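Local coordinates for viral protein F93 (Sulfolobus turreted icosahedral virus, PDB 2CO5) that probably binds DNA as a winged-helix protein and forms a two-chain assembly stabilised by an interchain disulfide, at residues R4-R8 / I9-I13; R31-I34 / L35-F38. All blocks are in the same frame, centred on the assembly; numbering follows the deposited sequence.

From the N terminus the chain first makes interaction 1, where the loop 4-8 turns back on itself and runs straight into helix 9-20, so the contact folds the N-terminal loop against the first turn of that helix. After the short strand 24-26 comes interaction 2, which lies wholly within helix 30-38 and closes no loop beyond the helix's own turns. The two follow in series; neither nests in the other nor crosses it. Their centres are about 16 Å apart, yet they meet where CG2 of I13 lies 3.8 Å from CG2 of I34 and also packs on F38. Helices 9-20 and 30-38 are thereby joined, and both contacts reach the second subunit.

Interaction 1: residues R4-R8 / I9-I13; sequences RKYMR and INYYI
Y6 and Y11 meet as a T-shaped (edge-to-face) pair just where the N-terminal loop enters helix 9-20: the edge of Y6 points at the face of Y11, with centroids 4.8 Å apart and planes at 79°. Outward from the helix, CB of Y11 rests 3.5 Å from the backbone O of Y6, and CG and CD1 both come up against CD2 of Y6. That same CD2 stands over the centre of the Y11 ring, 3.6 Å from CE2 of Y11. CE2 also lies near K5 O, which approaches the ring obliquely, while CZ and CE1 reach CE2 of Y6. At the tip, OH of Y11 passes 4.0 Å from NH1 of R8.

In R8, chi1 and chi2 (169°) lay CD beside CE2 of Y11, and the bend at chi3 then brings NH1 obliquely to CE2, the ring atom nearest it, with the guanidinium plane perpendicular to the ring. R8 is the N-cap residue, and its O starts the helix's i to i+4 bonds by accepting Y12 N (3.2 Å, 169°), plus a weak bond from Y11 N. Upstream, R4-M7 forms a type I turn closed by M7 N to R4 O, and M7 centres an inverse gamma turn in which R8 N bonds to Y6 O. These turns fold the loop so that the Y6 edge meets the Y11 face. K5 CG sits over one face of the Y6 ring.

The hydroxyl of Y6 is hydrogen-bonded to D57. Both tyrosines pack on L54 of helix 44-56, M7 turns to L84 and F87 of helix 75-92, and R8 and I9 lie against M7 and R8 of the second subunit, respectively.

Interaction 2: residues R31-I34 / L35-F38; sequences RSEI and LKRF
R31 O accepts L35 N at 3.0 Å, one of the i to i+4 bonds of helix 30-38: this is one continuous alpha-helix, part of the winged-helix fold, and the contact is local, between successive turns. The extended side chain of R31 leaves the pair to form a salt bridge with D44. S32 O receives K36 N, and CB and CG of K36 lie close to that oxygen.

E33 carries most of the side-chain contact. Its O accepts R37 N at 2.8 Å, and its carboxylate, folded back by a bend at chi2 (-69°), serves two cations in a small salt-bridge network. OE2 of E33 lies beside CE of K36 (3.1 Å), with NZ of K36 further off, 3.9 Å from OE2, in a long salt bridge. OE1 sits over the face of the R37 guanidinium, the carboxylate and guanidinium planes 73° apart. That link is also long and purely electrostatic, since no N-H of R37 points at the oxygen; OE1 is hydrogen-bonded to N21 instead. The two positive charges would probably help to keep the carboxylate ionised.

I34 faces inward, against I13 of helix 9-20 and L47 of helix 44-56, so this face of the helix packs against both. At the last turn F38 stacks its ring with H95, a tag residue of the second subunit, and gives its O to K90 of that subunit. Back within the helix, F38 N bonds to I34 O at 2.8 Å and 148°, and the same oxygen lies at the edge of the F38 ring, 4.1 Å from CD2 of F38.

Interaction 1: residues R4-R8 / I9-I13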
loop_
_atom_site.group_PDB
_atom_site.type_symbol
_atom_site.label_atom_id
_atom_site.label_comp_id
_atom_site.label_asym_id
_atom_site.label_seq_id
_atom_site.Cartn_x
_atom_site.Cartn_y
_atom_site.Cartn_z
ATOM N N ARG B 4 -1.139 -8.231 4.371
ATOM C CA ARG B 4 -0.888 -8.178 5.810
ATOM C C ARG B 4 -0.929 -6.737 6.304
ATOM O O ARG B 4 -0.839 -5.800 5.507
ATOM C CB ARG B 4 0.448 -8.855 6.134
ATOM C CG ARG B 4 0.442 -10.350 5.795
ATOM C CD ARG B 4 1.761 -11.038 6.128
ATOM N NE ARG B 4 1.955 -11.208 7.568
ATOM C CZ ARG B 4 1.356 -12.131 8.320
ATOM N NH1 ARG B 4 0.495 -12.998 7.790
ATOM N NH2 ARG B 4 1.620 -12.186 9.619
ATOM N N LYS B 5 -1.071 -6.573 7.620
ATOM C CA LYS B 5 -1.383 -5.266 8.231
ATOM C C LYS B 5 -0.435 -4.118 7.901
ATOM O O LYS B 5 -0.865 -2.968 7.817
ATOM C CB LYS B 5 -1.525 -5.391 9.758
ATOM C CG LYS B 5 -0.241 -5.703 10.520
ATOM C CD LYS B 5 -0.510 -5.893 12.012
ATOM C CE LYS B 5 0.645 -6.613 12.698
ATOM N NZ LYS B 5 0.454 -6.760 14.169
ATOM N N TYR B 6 0.845 -4.410 7.709
ATOM C CA TYR B 6 1.798 -3.338 7.418
ATOM C C TYR B 6 1.891 -2.978 5.927
ATOM O O TYR B 6 2.679 -2.102 5.548
ATOM C CB TYR B 6 3.167 -3.659 8.012
ATOM C CG TYR B 6 3.183 -3.702 9.537
ATOM C CD1 TYR B 6 3.836 -4.726 10.215
ATOM C CD2 TYR B 6 2.543 -2.716 10.299
ATOM C CE1 TYR B 6 3.860 -4.771 11.617
ATOM C CE2 TYR B 6 2.558 -2.748 11.701
ATOM C CZ TYR B 6 3.220 -3.780 12.353
ATOM O OH TYR B 6 3.232 -3.829 13.735
ATOM N N MET B 7 1.057 -3.607 5.092
ATOM C CA MET B 7 1.036 -3.316 3.659
ATOM C C MET B 7 0.208 -2.067 3.404
ATOM O O MET B 7 -0.843 -2.097 2.773
ATOM C CB MET B 7 0.549 -4.524 2.856
ATOM C CG MET B 7 1.491 -5.710 3.021
ATOM S SD MET B 7 1.062 -7.195 2.116
ATOM C CE MET B 7 2.466 -8.238 2.520
ATOM N N ARG B 8 0.717 -0.969 3.943
ATOM C CA ARG B 8 0.161 0.362 3.787
ATOM C C ARG B 8 1.349 1.274 3.519
ATOM O O ARG B 8 2.420 1.088 4.105
ATOM C CB ARG B 8 -0.559 0.790 5.065
ATOM C CG ARG B 8 -1.731 -0.109 5.429
ATOM C CD ARG B 8 -2.235 0.182 6.832
ATOM N NE ARG B 8 -2.819 1.518 6.962
ATOM C CZ ARG B 8 -3.199 2.071 8.114
ATOM N NH1 ARG B 8 -3.071 1.412 9.260
ATOM N NH2 ARG B 8 -3.714 3.294 8.125
ATOM N N ILE B 9 1.163 2.247 2.638
ATOM C CA ILE B 9 2.251 3.080 2.165
ATOM C C ILE B 9 2.921 3.852 3.315
ATOM O O ILE B 9 4.131 4.034 3.314
ATOM C CB ILE B 9 1.778 4.023 1.023
ATOM C CG1 ILE B 9 2.948 4.367 0.097
ATOM C CG2 ILE B 9 1.089 5.277 1.573
ATOM C CD1 ILE B 9 3.482 3.168 -0.661
ATOM N N ASN B 10 2.138 4.264 4.309
ATOM C CA ASN B 10 2.676 5.058 5.407
ATOM C C ASN B 10 3.603 4.248 6.311
ATOM O O ASN B 10 4.583 4.784 6.831
ATOM C CB ASN B 10 1.547 5.709 6.206
ATOM C CG ASN B 10 0.991 6.953 5.528
ATOM O OD1 ASN B 10 -0.019 7.516 5.961
ATOM N ND2 ASN B 10 1.660 7.402 4.480
ATOM N N TYR B 11 3.304 2.957 6.481
ATOM C CA TYR B 11 4.202 2.059 7.204
ATOM C C TYR B 11 5.495 1.864 6.424
ATOM O O TYR B 11 6.572 1.923 6.997
ATOM C CB TYR B 11 3.553 0.696 7.471
ATOM C CG TYR B 11 2.573 0.664 8.630
ATOM C CD1 TYR B 11 2.933 1.135 9.891
ATOM C CD2 TYR B 11 1.306 0.130 8.475
ATOM C CE1 TYR B 11 2.047 1.081 10.959
ATOM C CE2 TYR B 11 0.410 0.064 9.543
ATOM C CZ TYR B 11 0.788 0.538 10.775
ATOM O OH TYR B 11 -0.093 0.498 11.826
ATOM N N TYR B 12 5.382 1.629 5.119
ATOM C CA TYR B 12 6.562 1.476 4.270
ATOM C C TYR B 12 7.428 2.724 4.343
ATOM O O TYR B 12 8.635 2.643 4.526
ATOM C CB TYR B 12 6.169 1.204 2.816
ATOM C CG TYR B 12 7.363 1.185 1.887
ATOM C CD1 TYR B 12 8.203 0.074 1.830
ATOM C CD2 TYR B 12 7.672 2.289 1.089
ATOM C CE1 TYR B 12 9.310 0.054 0.994
ATOM C CE2 TYR B 12 8.778 2.282 0.256
ATOM C CZ TYR B 12 9.598 1.156 0.217
ATOM O OH TYR B 12 10.691 1.126 -0.609
ATOM N N ILE B 13 6.796 3.880 4.215
ATOM C CA ILE B 13 7.503 5.145 4.261
ATOM C C ILE B 13 8.245 5.355 5.585
ATOM O O ILE B 13 9.400 5.775 5.584
ATOM C CB ILE B 13 6.541 6.313 3.992
ATOM C CG1 ILE B 13 6.188 6.352 2.507
ATOM C CG2 ILE B 13 7.163 7.616 4.422
ATOM C CD1 ILE B 13 5.003 7.215 2.188
#

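Interaction 2: residues R31-I34 / L35-F38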
loop_
_atom_site.group_PDB
_atom_site.type_symbol
_atom_site.label_atom_id
_atom_site.label_comp_id
_atom_site.label_asym_id
_atom_site.label_seq_id
_atom_site.Cartn_x
_atom_site.Cartn_y
_atom_site.Cartn_z
ATOM N N ARG B 31 8.830 13.259 11.055
ATOM C CA ARG B 31 7.815 13.920 10.230
ATOM C C ARG B 31 8.472 14.765 9.137
ATOM O O ARG B 31 8.093 14.681 7.968
ATOM C CB ARG B 31 6.879 14.785 11.091
ATOM C CG ARG B 31 5.661 15.293 10.325
ATOM C CD ARG B 31 4.712 16.138 11.179
ATOM N NE ARG B 31 3.735 16.819 10.324
ATOM C CZ ARG B 31 2.774 17.637 10.751
ATOM N NH1 ARG B 31 2.615 17.898 12.045
ATOM N NH2 ARG B 31 1.960 18.197 9.873
ATOM N N SER B 32 9.457 15.571 9.533
ATOM C CA SER B 32 10.224 16.397 8.601
ATOM C C SER B 32 10.937 15.562 7.544
ATOM O O SER B 32 10.918 15.904 6.368
ATOM C CB SER B 32 11.267 17.218 9.360
ATOM O OG SER B 32 10.640 18.116 10.249
ATOM N N GLU B 33 11.580 14.480 7.980
ATOM C CA GLU B 33 12.299 13.576 7.084
ATOM C C GLU B 33 11.386 13.028 5.998
ATOM O O GLU B 33 11.738 13.026 4.824
ATOM C CB GLU B 33 12.895 12.405 7.873
ATOM C CG GLU B 33 14.210 12.708 8.544
ATOM C CD GLU B 33 15.335 12.901 7.543
ATOM O OE1 GLU B 33 15.639 11.951 6.786
ATOM O OE2 GLU B 33 15.912 14.006 7.521
ATOM N N ILE B 34 10.219 12.548 6.408
ATOM C CA ILE B 34 9.211 12.041 5.482
ATOM C C ILE B 34 8.791 13.117 4.485
ATOM O O ILE B 34 8.687 12.853 3.284
ATOM C CB ILE B 34 7.968 11.541 6.240
ATOM C CG1 ILE B 34 8.286 10.245 6.986
ATOM C CG2 ILE B 34 6.805 11.313 5.285
ATOM C CD1 ILE B 34 7.210 9.853 7.993
ATOM N N LEU B 35 8.545 14.327 4.985
ATOM C CA LEU B 35 8.156 15.434 4.117
ATOM C C LEU B 35 9.241 15.767 3.091
ATOM O O LEU B 35 8.945 15.952 1.907
ATOM C CB LEU B 35 7.814 16.690 4.930
ATOM C CG LEU B 35 7.341 17.898 4.108
ATOM C CD1 LEU B 35 6.130 17.535 3.226
ATOM C CD2 LEU B 35 7.028 19.066 5.022
ATOM N N LYS B 36 10.490 15.847 3.535
ATOM C CA LYS B 36 11.559 16.260 2.638
ATOM C C LYS B 36 11.989 15.145 1.685
ATOM O O LYS B 36 12.321 15.415 0.536
ATOM C CB LYS B 36 12.745 16.872 3.400
ATOM C CG LYS B 36 13.702 15.926 4.100
ATOM C CD LYS B 36 15.114 16.520 4.061
ATOM C CE LYS B 36 16.064 15.807 5.002
ATOM N NZ LYS B 36 17.485 16.133 4.713
ATOM N N ARG B 37 11.962 13.899 2.150
ATOM C CA ARG B 37 12.339 12.762 1.301
ATOM C C ARG B 37 11.210 12.306 0.364
ATOM O O ARG B 37 11.482 11.903 -0.763
ATOM C CB ARG B 37 12.826 11.576 2.151
ATOM C CG ARG B 37 14.082 11.862 2.992
ATOM C CD ARG B 37 15.311 12.109 2.141
ATOM N NE ARG B 37 16.390 12.730 2.913
ATOM C CZ ARG B 37 17.448 12.096 3.418
ATOM N NH1 ARG B 37 17.618 10.787 3.246
ATOM N NH2 ARG B 37 18.353 12.783 4.104
ATOM N N PHE B 38 9.959 12.375 0.814
ATOM C CA PHE B 38 8.843 11.841 0.027
ATOM C C PHE B 38 7.779 12.846 -0.407
ATOM O O PHE B 38 6.854 12.474 -1.124
ATOM C CB PHE B 38 8.182 10.682 0.779
ATOM C CG PHE B 38 9.030 9.448 0.824
ATOM C CD1 PHE B 38 9.137 8.626 -0.295
ATOM C CD2 PHE B 38 9.755 9.124 1.964
ATOM C CE1 PHE B 38 9.936 7.496 -0.270
ATOM C CE2 PHE B 38 10.554 7.992 1.997
ATOM C CZ PHE B 38 10.645 7.174 0.877
#